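Serine/threonine/tyrosine-interacting protein (Homo sapiens, PDB 2R0B) is a catalytically inactive, phosphatase-like protein that anchors the MAP kinases ERK1 and ERK2 in the nucleus and keeps FBXW7 out of its SCF ubiquitin ligase. Local coordinates at residues A[33-38]-A[84-89]; A[107-112]-A[142-147]; A[4-9]-A[27-32]; A[49-54]-A[59-64]. One frame throughout, in Å; residues are numbered along the deposited sequence.

Interaction 1: A[33-38]-A[84-89]; sequences GITHII and DGSLQM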
# COMPACT_ATOMS: atom_id res chain seq x y z
N GLY A 33 8.01 11.06 -9.64
CA GLY A 33 6.80 11.88 -9.60
C GLY A 33 5.83 11.46 -8.52
O GLY A 33 4.62 11.61 -8.70
N ILE A 34 6.35 10.92 -7.42
CA ILE A 34 5.49 10.54 -6.27
C ILE A 34 4.90 11.81 -5.67
O ILE A 34 5.63 12.76 -5.43
CB ILE A 34 6.29 9.85 -5.15
CG1 ILE A 34 6.90 8.51 -5.59
CG2 ILE A 34 5.46 9.72 -3.86
CD1 ILE A 34 5.91 7.59 -6.27
N THR A 35 3.59 11.80 -5.41
CA THR A 35 2.91 12.97 -4.85
C THR A 35 2.11 12.63 -3.59
O THR A 35 1.75 13.53 -2.82
CB THR A 35 1.94 13.62 -5.86
OG1 THR A 35 1.01 12.65 -6.35
CG2 THR A 35 2.70 14.22 -7.02
N HIS A 36 1.82 11.34 -3.42
CA HIS A 36 0.98 10.84 -2.33
C HIS A 36 1.62 9.60 -1.68
O HIS A 36 2.14 8.75 -2.38
CB HIS A 36 -0.36 10.42 -2.90
CG HIS A 36 -1.25 11.56 -3.30
ND1 HIS A 36 -1.05 12.30 -4.45
CD2 HIS A 36 -2.37 12.05 -2.72
CE1 HIS A 36 -1.99 13.22 -4.54
NE2 HIS A 36 -2.81 13.09 -3.51
N ILE A 37 1.54 9.48 -0.35
CA ILE A 37 2.13 8.32 0.32
C ILE A 37 1.17 7.76 1.37
O ILE A 37 0.63 8.52 2.19
CB ILE A 37 3.46 8.72 1.02
CG1 ILE A 37 4.46 9.28 -0.01
CG2 ILE A 37 4.05 7.54 1.81
CD1 ILE A 37 5.76 9.80 0.60
N ILE A 38 0.87 6.47 1.29
CA ILE A 38 0.13 5.79 2.36
C ILE A 38 1.21 5.19 3.26
O ILE A 38 1.97 4.33 2.83
CB ILE A 38 -0.84 4.70 1.85
CG1 ILE A 38 -1.88 5.30 0.91
CG2 ILE A 38 -1.56 4.03 3.05
CD1 ILE A 38 -2.89 4.29 0.35
N ASP A 84 -7.28 6.58 -5.97
CA ASP A 84 -8.00 7.09 -7.16
C ASP A 84 -7.82 8.60 -7.35
O ASP A 84 -7.65 9.08 -8.47
CB ASP A 84 -9.51 6.75 -7.11
CG ASP A 84 -9.80 5.31 -7.46
OD1 ASP A 84 -8.99 4.67 -8.16
OD2 ASP A 84 -10.88 4.82 -7.06
N GLY A 85 -7.88 9.33 -6.25
CA GLY A 85 -7.81 10.77 -6.22
C GLY A 85 -6.48 11.24 -6.73
O GLY A 85 -6.41 12.16 -7.55
N SER A 86 -5.42 10.58 -6.30
CA SER A 86 -4.09 10.90 -6.78
C SER A 86 -3.96 10.60 -8.26
O SER A 86 -3.54 11.46 -9.05
CB SER A 86 -3.06 10.08 -6.02
OG SER A 86 -1.78 10.36 -6.55
N LEU A 87 -4.26 9.36 -8.63
CA LEU A 87 -4.03 8.92 -10.01
C LEU A 87 -4.85 9.71 -11.01
O LEU A 87 -4.39 9.93 -12.13
CB LEU A 87 -4.26 7.42 -10.18
CG LEU A 87 -3.35 6.50 -9.36
CD1 LEU A 87 -3.50 5.06 -9.77
CD2 LEU A 87 -1.88 6.90 -9.41
N GLN A 88 -6.03 10.15 -10.59
CA GLN A 88 -6.91 10.92 -11.46
C GLN A 88 -6.31 12.29 -11.82
O GLN A 88 -6.50 12.77 -12.94
CB GLN A 88 -8.30 11.09 -10.83
CG GLN A 88 -9.39 11.47 -11.83
CD GLN A 88 -9.47 10.48 -12.99
OE1 GLN A 88 -9.60 9.27 -12.79
NE2 GLN A 88 -9.39 11.00 -14.21
N MET A 89 -5.56 12.89 -10.89
CA MET A 89 -4.95 14.21 -11.09
C MET A 89 -3.55 14.11 -11.69
O MET A 89 -2.83 15.11 -11.76
CB MET A 89 -4.95 15.05 -9.78
CG MET A 89 -3.96 14.59 -8.67
SD MET A 89 -3.80 15.77 -7.28
CE MET A 89 -5.13 15.27 -6.22
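H36 on strand 36-41 lies opposite S86 in the last turn of helix 76-88, and their CA atoms are 6.7 Å apart, a spacing close enough for one side chain to rest directly on the other. S86 supplies the methylene that does so. Its CB sits over one face of the imidazole, 3.5 Å from the centroid of the H36 ring and 16° off the ring normal, which meets the geometry of a CH-pi contact. The same residue has OG anti to the backbone N (chi1 177°), which carries the hydroxyl to 3.0 Å from H36 ND1. T35 OG1 approaches this nitrogen in the plane of the ring and forms a hydrogen bond with H36 ND1 at 2.8 Å, with either atom a possible donor; the bond helps to fix the rotation of the imidazole. T35 OG1 is also hydrogen-bonded to K92 N. M89 reaches the edge of the imidazole from beyond the helix end: SD stands 5.2 Å from the centroid of the H36 ring, 81° off the normal, a sulfur-aromatic contact, and the bend at chi3 sets CE, 4.1 Å from H36 CE1. F82, one turn earlier in the helix, meets the H36 ring edge-to-face. The arrangement is helix-on-sheet packing of the alpha/beta phosphatase fold, in which the end of helix 76-88 lies against strand 36-41 of the mixed sheet.

Interaction 2: A[107-112]-A[142-147]; sequences FVIAYI and HQLQEY. With SO4 (sulfate ion), chain C.
L144 lays its two methyls on helix 103-116, CD2 over A110 and CD1 against I109. The pair belongs to the helical part of the dual-specificity phosphatase fold, where helix 138-152 packs beside helix 103-116. Closest approach of the backbones falls at A110 and L144, whose CA atoms are 6.2 Å apart; the small side chain of A110 permits that spacing. L144 CD2 lies 3.6 Å from A110 CB and 3.7 Å from A110 CA, so the methyl rests on the helix backbone as well as on the side chain. The other branch, L144 CD1, meets I109 CG2 at 4.0 Å, and the two side chains cross at about a right angle. I109 has CG2 anti to its N (chi1 -71° for CG1), which places this methyl, not the longer CG1 arm, against the leucine. All three residues are buried and the contact is wholly apolar. Y120 touches both I109 and L144, and F76 also packs on L144, bringing two further helices to the leucine. Y147, one turn on from Q143, hydrogen-bonds through OH to E114, a polar tie between the same two helices. On the outer side of helix 138-152, Q145 holds a sulfate ion, probably from the crystallisation liquor and also bound by R121: Q145 NE2 donates to sulfate O2 over 3.0 Å, with an N-H...O angle of 153°.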
# COMPACT_ATOMS: atom_id res chain seq x y z
N PHE A 107 -3.05 -3.85 1.10
CA PHE A 107 -3.69 -2.65 0.61
C PHE A 107 -3.52 -2.45 -0.92
O PHE A 107 -4.45 -2.00 -1.59
CB PHE A 107 -3.24 -1.41 1.42
CG PHE A 107 -4.00 -1.25 2.69
CD1 PHE A 107 -5.28 -0.68 2.68
CD2 PHE A 107 -3.50 -1.76 3.90
CE1 PHE A 107 -6.01 -0.57 3.86
CE2 PHE A 107 -4.23 -1.67 5.07
CZ PHE A 107 -5.49 -1.06 5.06
N VAL A 108 -2.36 -2.87 -1.45
CA VAL A 108 -2.14 -2.72 -2.91
C VAL A 108 -2.99 -3.75 -3.65
O VAL A 108 -3.57 -3.47 -4.73
CB VAL A 108 -0.64 -2.81 -3.26
CG1 VAL A 108 -0.43 -3.08 -4.74
CG2 VAL A 108 0.10 -1.50 -2.83
N ILE A 109 -3.10 -4.94 -3.05
CA ILE A 109 -3.92 -6.02 -3.63
C ILE A 109 -5.40 -5.64 -3.64
O ILE A 109 -6.10 -5.93 -4.60
CB ILE A 109 -3.64 -7.40 -2.95
CG1 ILE A 109 -2.24 -7.89 -3.38
CG2 ILE A 109 -4.77 -8.43 -3.29
CD1 ILE A 109 -1.54 -8.93 -2.47
N ALA A 110 -5.87 -4.99 -2.59
CA ALA A 110 -7.28 -4.61 -2.55
C ALA A 110 -7.60 -3.65 -3.69
O ALA A 110 -8.63 -3.80 -4.36
CB ALA A 110 -7.61 -3.95 -1.21
N TYR A 111 -6.70 -2.69 -3.92
CA TYR A 111 -6.86 -1.72 -4.97
C TYR A 111 -6.91 -2.44 -6.32
O TYR A 111 -7.76 -2.14 -7.15
CB TYR A 111 -5.75 -0.65 -4.94
CG TYR A 111 -5.91 0.34 -6.07
CD1 TYR A 111 -6.82 1.40 -5.98
CD2 TYR A 111 -5.24 0.14 -7.27
CE1 TYR A 111 -7.00 2.29 -7.04
CE2 TYR A 111 -5.42 1.01 -8.34
CZ TYR A 111 -6.28 2.08 -8.22
OH TYR A 111 -6.44 2.88 -9.32
N ILE A 112 -6.01 -3.41 -6.50
CA ILE A 112 -5.92 -4.12 -7.79
C ILE A 112 -7.13 -5.00 -8.06
O ILE A 112 -7.69 -5.00 -9.17
CB ILE A 112 -4.64 -4.98 -7.88
CG1 ILE A 112 -3.43 -4.07 -7.98
CG2 ILE A 112 -4.72 -5.98 -9.09
CD1 ILE A 112 -2.11 -4.78 -7.72
N HIS A 142 -8.25 -13.55 3.97
CA HIS A 142 -9.69 -13.63 4.19
C HIS A 142 -10.39 -12.28 4.04
O HIS A 142 -11.48 -12.22 3.45
CB HIS A 142 -9.98 -14.25 5.56
CG HIS A 142 -9.77 -15.72 5.60
ND1 HIS A 142 -10.81 -16.63 5.67
CD2 HIS A 142 -8.64 -16.46 5.53
CE1 HIS A 142 -10.33 -17.86 5.68
NE2 HIS A 142 -9.01 -17.78 5.59
N GLN A 143 -9.79 -11.21 4.58
CA GLN A 143 -10.45 -9.89 4.51
C GLN A 143 -10.48 -9.33 3.09
O GLN A 143 -11.44 -8.64 2.72
CB GLN A 143 -9.82 -8.88 5.47
CG GLN A 143 -10.12 -9.17 6.92
CD GLN A 143 -9.42 -8.24 7.86
OE1 GLN A 143 -9.56 -7.00 7.77
NE2 GLN A 143 -8.66 -8.82 8.78
N LEU A 144 -9.46 -9.66 2.31
CA LEU A 144 -9.45 -9.30 0.88
C LEU A 144 -10.61 -9.95 0.13
O LEU A 144 -11.33 -9.30 -0.63
CB LEU A 144 -8.10 -9.70 0.28
CG LEU A 144 -7.05 -8.68 0.72
CD1 LEU A 144 -5.64 -9.24 0.53
CD2 LEU A 144 -7.24 -7.33 -0.03
N GLN A 145 -10.78 -11.25 0.35
CA GLN A 145 -11.90 -12.02 -0.20
C GLN A 145 -13.27 -11.51 0.27
O GLN A 145 -14.25 -11.45 -0.51
CB GLN A 145 -11.67 -13.51 0.13
CG GLN A 145 -10.35 -14.02 -0.49
CD GLN A 145 -9.92 -15.39 0.05
OE1 GLN A 145 -9.97 -15.64 1.25
NE2 GLN A 145 -9.50 -16.27 -0.85
N GLU A 146 -13.33 -11.12 1.54
CA GLU A 146 -14.55 -10.63 2.16
C GLU A 146 -14.97 -9.31 1.51
O GLU A 146 -16.15 -9.07 1.32
CB GLU A 146 -14.31 -10.48 3.67
CG GLU A 146 -15.47 -9.92 4.51
CD GLU A 146 -15.04 -9.50 5.90
OE1 GLU A 146 -13.88 -9.71 6.27
OE2 GLU A 146 -15.86 -8.90 6.64
N TYR A 147 -14.00 -8.46 1.17
CA TYR A 147 -14.25 -7.15 0.61
C TYR A 147 -14.71 -7.33 -0.84
O TYR A 147 -15.58 -6.61 -1.31
CB TYR A 147 -12.98 -6.29 0.71
CG TYR A 147 -13.12 -4.88 0.15
CD1 TYR A 147 -14.07 -3.99 0.66
CD2 TYR A 147 -12.31 -4.46 -0.91
CE1 TYR A 147 -14.21 -2.70 0.13
CE2 TYR A 147 -12.44 -3.18 -1.46
CZ TYR A 147 -13.38 -2.30 -0.93
OH TYR A 147 -13.52 -1.03 -1.46
S SO4 C . -9.84 -16.72 -4.66
O1 SO4 C . -10.95 -16.88 -5.62
O2 SO4 C . -10.36 -15.74 -3.71
O3 SO4 C . -9.54 -18.00 -4.06
O4 SO4 C . -8.71 -16.21 -5.42

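Interaction 3: A[4-9]-A[27-32]; sequences REMQEI and PVLQKH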
# COMPACT_ATOMS: atom_id res chain seq x y z
N ARG A 4 14.52 -3.95 0.16
CA ARG A 4 14.66 -2.64 0.83
C ARG A 4 14.42 -1.43 -0.11
O ARG A 4 14.75 -0.29 0.24
CB ARG A 4 16.00 -2.53 1.57
CG ARG A 4 16.17 -3.62 2.66
CD ARG A 4 17.35 -3.35 3.60
NE ARG A 4 17.05 -2.32 4.60
CZ ARG A 4 16.42 -2.57 5.76
NH1 ARG A 4 16.02 -3.80 6.07
NH2 ARG A 4 16.18 -1.57 6.60
N GLU A 5 13.83 -1.69 -1.27
CA GLU A 5 13.47 -0.66 -2.24
C GLU A 5 12.02 -0.81 -2.69
O GLU A 5 11.40 -1.85 -2.48
CB GLU A 5 14.42 -0.67 -3.45
CG GLU A 5 14.40 -1.95 -4.28
CD GLU A 5 15.48 -1.98 -5.38
OE1 GLU A 5 16.36 -1.11 -5.37
OE2 GLU A 5 15.41 -2.86 -6.27
N MET A 6 11.50 0.26 -3.30
CA MET A 6 10.12 0.27 -3.82
C MET A 6 10.06 -0.22 -5.28
O MET A 6 11.00 0.02 -6.06
CB MET A 6 9.47 1.67 -3.68
CG MET A 6 9.99 2.77 -4.62
SD MET A 6 9.18 4.40 -4.53
CE MET A 6 9.98 5.26 -5.91
N GLN A 7 8.97 -0.91 -5.62
CA GLN A 7 8.71 -1.33 -6.99
C GLN A 7 7.44 -0.69 -7.53
O GLN A 7 6.47 -0.56 -6.80
CB GLN A 7 8.57 -2.85 -7.05
CG GLN A 7 9.91 -3.56 -6.91
CD GLN A 7 10.25 -3.80 -5.47
OE1 GLN A 7 9.39 -4.20 -4.70
NE2 GLN A 7 11.51 -3.59 -5.09
N GLU A 8 7.44 -0.30 -8.81
CA GLU A 8 6.19 0.04 -9.49
C GLU A 8 5.37 -1.21 -9.76
O GLU A 8 5.81 -2.13 -10.45
CB GLU A 8 6.41 0.82 -10.80
CG GLU A 8 5.16 1.62 -11.22
CD GLU A 8 5.40 2.69 -12.32
OE1 GLU A 8 6.56 2.92 -12.74
OE2 GLU A 8 4.41 3.30 -12.78
N ILE A 9 4.17 -1.23 -9.21
CA ILE A 9 3.33 -2.41 -9.29
C ILE A 9 2.38 -2.30 -10.48
O ILE A 9 2.13 -3.27 -11.22
CB ILE A 9 2.51 -2.58 -8.00
CG1 ILE A 9 3.44 -2.74 -6.77
CG2 ILE A 9 1.55 -3.76 -8.13
CD1 ILE A 9 4.47 -3.88 -6.89
N PRO A 27 15.25 12.47 -3.62
CA PRO A 27 15.55 12.45 -5.06
C PRO A 27 14.85 11.32 -5.82
O PRO A 27 14.34 11.55 -6.93
CB PRO A 27 17.07 12.22 -5.09
CG PRO A 27 17.55 12.87 -3.85
CD PRO A 27 16.49 12.54 -2.81
N VAL A 28 14.80 10.12 -5.24
CA VAL A 28 14.16 8.96 -5.88
C VAL A 28 12.66 9.19 -5.99
O VAL A 28 12.08 8.99 -7.06
CB VAL A 28 14.48 7.65 -5.13
CG1 VAL A 28 13.70 6.49 -5.69
CG2 VAL A 28 15.99 7.36 -5.21
N LEU A 29 12.06 9.68 -4.91
CA LEU A 29 10.64 9.99 -4.90
C LEU A 29 10.28 11.05 -5.93
O LEU A 29 9.31 10.89 -6.66
CB LEU A 29 10.18 10.39 -3.49
CG LEU A 29 10.37 9.28 -2.44
CD1 LEU A 29 10.22 9.91 -1.07
CD2 LEU A 29 9.40 8.13 -2.59
N GLN A 30 11.10 12.09 -6.04
CA GLN A 30 10.77 13.20 -6.95
C GLN A 30 10.97 12.76 -8.39
O GLN A 30 10.15 13.09 -9.23
CB GLN A 30 11.57 14.46 -6.59
CG GLN A 30 11.25 14.92 -5.16
CD GLN A 30 11.85 16.25 -4.77
OE1 GLN A 30 13.03 16.53 -5.02
NE2 GLN A 30 11.03 17.08 -4.11
N LYS A 31 12.03 11.98 -8.65
CA LYS A 31 12.31 11.45 -10.00
C LYS A 31 11.17 10.60 -10.55
O LYS A 31 10.91 10.62 -11.75
CB LYS A 31 13.62 10.66 -10.02
CG LYS A 31 13.96 9.95 -11.36
CD LYS A 31 15.32 9.27 -11.28
CE LYS A 31 15.32 8.15 -10.23
NZ LYS A 31 16.69 7.76 -9.79
N HIS A 32 10.50 9.87 -9.66
CA HIS A 32 9.35 9.05 -10.07
C HIS A 32 7.99 9.77 -9.99
O HIS A 32 6.95 9.17 -10.27
CB HIS A 32 9.33 7.74 -9.27
CG HIS A 32 10.38 6.76 -9.70
ND1 HIS A 32 11.56 6.57 -9.02
CD2 HIS A 32 10.42 5.91 -10.76
CE1 HIS A 32 12.28 5.64 -9.62
NE2 HIS A 32 11.62 5.23 -10.69
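M6, the residue just before strand 7-10, packs its thioether against helix 26-31; that strand is an outermost one of the mixed sheet in this phosphatase fold. The backbones stay well apart, M6 CA and L29 CA being 9.8 Å from each other, so the space is bridged by side chains. The apolar contacts come from the end of the methionine. Its CG lies between the backbone N and the carbonyl carbon (chi1 72°), and beyond CG the chain is extended, which sends SD and CE straight toward the helix. CE meets V28 CG1 at 3.9 Å, the branch that stands anti to the valine N, while SD lies 4.2 Å from L29 CD2. F14 of the neighbouring strand 13-16 also touches M6. The contact with the aromatic residue is oblique: M6 CE comes to 3.7 Å from H32 ND1, and the two side chains slide past each other in opposite directions. F14 also meets the H32 ring. The polar interactions belong to the helix end. V28 O accepts from two donors, the backbone N of H32 and its ring nitrogen, which arrive from opposite faces of the carbonyl plane. Replacing H32 by an alanine would probably leave M6 CE without the ring beside it and V28 O with just the backbone donor of the two. H32 ND1 donates to V28 O over 3.2 Å at an N-H...O angle of 150°, with V28 O lying 16° out of the imidazole plane.

Interaction 4: A[49-54]-A[59-64]; sequences IKPNFQ and YLVLDI
Y59 reaches from edge strand 58-63 to the loop at P51 to F53, and its side chain can be followed outward atom by atom. From CB, CG stands anti to the carbonyl carbon (chi1 -76°), which directs the ring to the loop, and a chi2 close to perpendicular turns one face to P51. CG and CD1 face the proline, whose CB is placed over the middle of the ring, 3.5 Å from the centroid of Y59 and 7° off its normal: a CH-pi contact. CE1 meets P51 CA as well as CB, each at 3.5 Å. Along the other edge, CE2 comes to 3.3 Å from F53 O, which lies in the ring plane. At the tip, Y59 OH accepts a hydrogen bond from F53 N at 3.0 Å, bent to 140°. The hydroxyl is also hydrogen-bonded to a water at 2.8 Å, and this water accepts from N52 N, giving the loop backbone a second, indirect link. F53 CD2 approaches the same OH with its ring edge, while P51 CG, at the far end of the pyrrolidine, meets V61 CG2 at 3.7 Å. With a phenylalanine in place of Y59, the CH-pi contact with P51 could remain, but F53 N would probably lose its acceptor and the bridging water one of its partners. F53 and Q54 belong to the motif that interacts with FBXW7. The contact therefore joins an apolar ring face to a polar tip, and this combination is consistent with Y59 helping to hold the loop backbone at the motif against strand 58-63.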
# COMPACT_ATOMS: atom_id res chain seq x y z
N ILE A 49 8.86 4.78 11.53
CA ILE A 49 7.97 4.77 10.37
C ILE A 49 6.97 5.92 10.51
O ILE A 49 6.02 5.86 11.30
CB ILE A 49 7.22 3.45 10.16
CG1 ILE A 49 8.15 2.26 10.14
CG2 ILE A 49 6.45 3.48 8.82
CD1 ILE A 49 7.41 0.95 10.11
N LYS A 50 7.18 6.96 9.71
CA LYS A 50 6.44 8.20 9.86
C LYS A 50 6.57 9.08 8.61
O LYS A 50 7.46 8.85 7.78
CB LYS A 50 6.98 8.96 11.08
CG LYS A 50 8.31 9.66 10.81
CD LYS A 50 8.82 10.37 12.05
CE LYS A 50 9.82 9.53 12.80
NZ LYS A 50 11.20 9.61 12.19
N PRO A 51 5.69 10.07 8.45
CA PRO A 51 5.87 11.00 7.32
C PRO A 51 7.16 11.81 7.48
O PRO A 51 7.39 12.41 8.54
CB PRO A 51 4.65 11.91 7.43
CG PRO A 51 3.66 11.11 8.14
CD PRO A 51 4.43 10.35 9.16
N ASN A 52 8.01 11.78 6.46
CA ASN A 52 9.27 12.51 6.52
C ASN A 52 9.34 13.80 5.74
O ASN A 52 10.33 14.55 5.84
CB ASN A 52 10.45 11.60 6.13
CG ASN A 52 10.63 10.46 7.09
OD1 ASN A 52 10.85 10.67 8.29
ND2 ASN A 52 10.58 9.25 6.57
N PHE A 53 8.30 14.08 4.96
CA PHE A 53 8.31 15.27 4.12
C PHE A 53 7.01 15.99 4.32
O PHE A 53 6.08 15.85 3.53
CB PHE A 53 8.55 14.89 2.66
CG PHE A 53 9.77 14.01 2.45
CD1 PHE A 53 11.05 14.56 2.46
CD2 PHE A 53 9.62 12.65 2.24
CE1 PHE A 53 12.17 13.74 2.28
CE2 PHE A 53 10.73 11.83 2.04
CZ PHE A 53 12.00 12.37 2.07
N GLN A 54 6.96 16.80 5.38
CA GLN A 54 5.72 17.44 5.83
C GLN A 54 5.12 18.32 4.76
O GLN A 54 3.90 18.38 4.59
CB GLN A 54 5.94 18.24 7.13
CG GLN A 54 6.74 17.49 8.23
CD GLN A 54 6.15 16.12 8.56
OE1 GLN A 54 4.94 15.96 8.69
NE2 GLN A 54 7.02 15.12 8.67
N TYR A 59 -0.11 12.74 2.71
CA TYR A 59 0.03 11.48 3.40
C TYR A 59 -1.31 10.92 3.83
O TYR A 59 -2.26 11.67 4.06
CB TYR A 59 0.91 11.66 4.65
CG TYR A 59 2.39 11.77 4.36
CD1 TYR A 59 3.20 10.63 4.35
CD2 TYR A 59 2.98 13.00 4.11
CE1 TYR A 59 4.57 10.72 4.09
CE2 TYR A 59 4.33 13.11 3.84
CZ TYR A 59 5.13 11.97 3.84
OH TYR A 59 6.48 12.09 3.62
N LEU A 60 -1.38 9.59 3.93
CA LEU A 60 -2.45 8.91 4.62
C LEU A 60 -1.79 7.94 5.59
O LEU A 60 -1.15 6.97 5.17
CB LEU A 60 -3.37 8.17 3.64
CG LEU A 60 -4.53 7.39 4.25
CD1 LEU A 60 -5.44 8.36 4.96
CD2 LEU A 60 -5.36 6.65 3.19
N VAL A 61 -1.89 8.21 6.89
CA VAL A 61 -1.22 7.38 7.91
C VAL A 61 -2.22 6.43 8.55
O VAL A 61 -3.26 6.86 9.07
CB VAL A 61 -0.54 8.25 9.00
CG1 VAL A 61 0.08 7.38 10.10
CG2 VAL A 61 0.50 9.17 8.40
N LEU A 62 -1.91 5.13 8.51
CA LEU A 62 -2.82 4.10 8.99
C LEU A 62 -2.17 3.32 10.11
O LEU A 62 -1.16 2.64 9.91
CB LEU A 62 -3.23 3.12 7.86
CG LEU A 62 -3.96 3.68 6.64
CD1 LEU A 62 -4.21 2.60 5.58
CD2 LEU A 62 -5.26 4.39 7.00
N ASP A 63 -2.76 3.45 11.29
CA ASP A 63 -2.31 2.72 12.47
C ASP A 63 -2.86 1.28 12.39
O ASP A 63 -4.02 1.01 12.73
CB ASP A 63 -2.77 3.47 13.71
CG ASP A 63 -2.60 2.69 14.99
OD1 ASP A 63 -1.76 1.76 15.03
OD2 ASP A 63 -3.31 3.01 15.99
N ILE A 64 -2.01 0.37 11.92
CA ILE A 64 -2.42 -1.02 11.65
C ILE A 64 -1.34 -1.98 12.14
O ILE A 64 -0.17 -1.78 11.83
CB ILE A 64 -2.62 -1.27 10.12
CG1 ILE A 64 -3.80 -0.44 9.58
CG2 ILE A 64 -2.81 -2.79 9.83
CD1 ILE A 64 -4.01 -0.43 8.10
O HOH W 1 7.91 9.80 4.36

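Interaction 2 is the buried one, purely apolar between two helices; interactions 1 and 3 are partly buried, and interaction 4 lies at the surface. Interactions 1, 3 and 4 reach the mixed sheet, which interactions 1 and 4 share through neighbouring strands 36-41 and 58-63, tied by a probable I37 O to L60 N hydrogen bond. Residues 27-38 lead from the helix of interaction 3 to the strand of interaction 1. Chemistry follows position: methyl on methyl between helices, a methylene over a histidine face in interaction 1, a methionine end against V28, L29 and H32 in interaction 3, and a CH-pi contact with hydrogen bond and water at the surface. L29 and F53 join interactions 3 and 4.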